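Local coordinates for probable thiosulfate sulfurtransferase (Thermus thermophilus, PDB 2EG4) that probably acts as a rhodanese-type sulfurtransferase, moving sulfur from thiosulfate to an acceptor such as cyanide, and binds a zinc ion, at the zinc ion site. Residues are numbered along the deposited sequence; one frame, centred on the assembly and turned at random.

The zinc ion site. Residues 35, 149, 151-152, 192, 219. With ZN (zinc ion), chain B.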
loop_
_atom_site.group_PDB
_atom_site.type_symbol
_atom_site.label_atom_id
_atom_site.label_comp_id
_atom_site.label_asym_id
_atom_site.label_seq_id
_atom_site.Cartn_x
_atom_site.Cartn_y
_atom_site.Cartn_z
ATOM N N LYS A 35 11.330 -2.554 3.067
ATOM C CA LYS A 35 10.756 -3.886 3.255
ATOM C C LYS A 35 10.660 -4.020 4.779
ATOM O O LYS A 35 11.635 -3.807 5.502
ATOM C CB LYS A 35 11.664 -4.970 2.664
ATOM C CG LYS A 35 11.421 -5.195 1.163
ATOM C CD LYS A 35 12.218 -6.376 0.632
ATOM C CE LYS A 35 13.669 -6.017 0.428
ATOM N NZ LYS A 35 13.813 -5.131 -0.762
ATOM N N PRO A 149 11.794 -12.956 -6.887
ATOM C CA PRO A 149 12.803 -11.894 -6.944
ATOM C C PRO A 149 14.116 -12.398 -6.333
ATOM O O PRO A 149 14.112 -13.252 -5.446
ATOM C CB PRO A 149 12.150 -10.758 -6.159
ATOM C CG PRO A 149 11.262 -11.476 -5.186
ATOM C CD PRO A 149 10.657 -12.570 -6.035
ATOM N N CYS A 151 16.105 -11.165 -4.211
ATOM C CA CYS A 151 16.291 -10.908 -2.790
ATOM C C CYS A 151 15.678 -12.036 -1.946
ATOM O O CYS A 151 15.870 -12.087 -0.731
ATOM C CB CYS A 151 15.647 -9.573 -2.418
ATOM S SG CYS A 151 13.905 -9.494 -2.883
ATOM N N CYS A 152 14.938 -12.941 -2.586
ATOM C CA CYS A 152 14.305 -14.051 -1.858
ATOM C C CYS A 152 14.993 -15.408 -2.120
ATOM O O CYS A 152 15.647 -15.585 -3.141
ATOM C CB CYS A 152 12.811 -14.147 -2.213
ATOM S SG CYS A 152 11.699 -12.947 -1.340
ATOM N N HIS A 192 4.858 -9.524 -2.880
ATOM C CA HIS A 192 6.259 -9.616 -2.464
ATOM C C HIS A 192 6.559 -8.725 -1.266
ATOM O O HIS A 192 7.098 -9.183 -0.265
ATOM C CB HIS A 192 7.207 -9.250 -3.604
ATOM C CG HIS A 192 8.651 -9.303 -3.212
ATOM N ND1 HIS A 192 9.491 -8.214 -3.323
ATOM C CD2 HIS A 192 9.392 -10.295 -2.661
ATOM C CE1 HIS A 192 10.684 -8.531 -2.855
ATOM N NE2 HIS A 192 10.651 -9.786 -2.447
ATOM N N HIS A 219 8.277 -11.699 1.012
ATOM C CA HIS A 219 9.662 -11.493 1.421
ATOM C C HIS A 219 9.805 -11.834 2.907
ATOM O O HIS A 219 10.668 -12.631 3.290
ATOM C CB HIS A 219 10.108 -10.044 1.163
ATOM C CG HIS A 219 11.570 -9.819 1.395
ATOM N ND1 HIS A 219 12.519 -10.019 0.415
ATOM C CD2 HIS A 219 12.251 -9.457 2.509
ATOM C CE1 HIS A 219 13.721 -9.788 0.914
ATOM N NE2 HIS A 219 13.586 -9.447 2.181
HETATM ZN ZN ZN B . 12.333 -10.705 -1.598
#
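A Cys2His2 zinc site lies in the second rhodanese-like domain, where the adjacent cysteines of one loop meet two histidines from separate parts of the chain. His192 follows strand 186-190 and precedes helix 195-206, the place of the active-site loop in the rhodanese fold; His219 belongs to helix 217-223. The imidazoles use different nitrogens: NE2 of His192 reaches the zinc tip-on at 2.1 Å, whereas His219 binds through ND1, the nitrogen next to its CB, also at 2.1 Å. In both, CG is anti to the backbone N. Of the cysteine sulfurs, Cys152 SG lies 2.3 Å from the ion, beside its own backbone N and anti to its carbonyl carbon. Cys151 SG, 2.4 Å from the zinc, instead takes the crowded position between backbone N and carbonyl carbon (chi1 55°), so neighbouring residues deliver sulfur from different directions. The shell is a distorted tetrahedron, strained mainly at Cys151: the sulfurs spread to 137° about the metal, a gap spanned by the Cys151-Cys152 backbone, while His192 NE2 and Cys151 SG close to 95°.

Packing is tightest around His192. The zinc bond fixes the ring, with Cys152 SG, a ligand of the same ion, at its edge in the plane, and Pro149 CG supports the rim of one face from 3.2 Å above the plane. Lys35 also packs closely through its aliphatic chain, its CD centred 3.5 Å above one His219 face, but gives the zinc no ligand. The end of this lysine is looser: NZ turns toward the Cys151 side without bonding any zinc ligand, and a positive charge there might at long range help stabilise Cys151 SG as a thiolate. The structure alone does not rule out a further weak ligand.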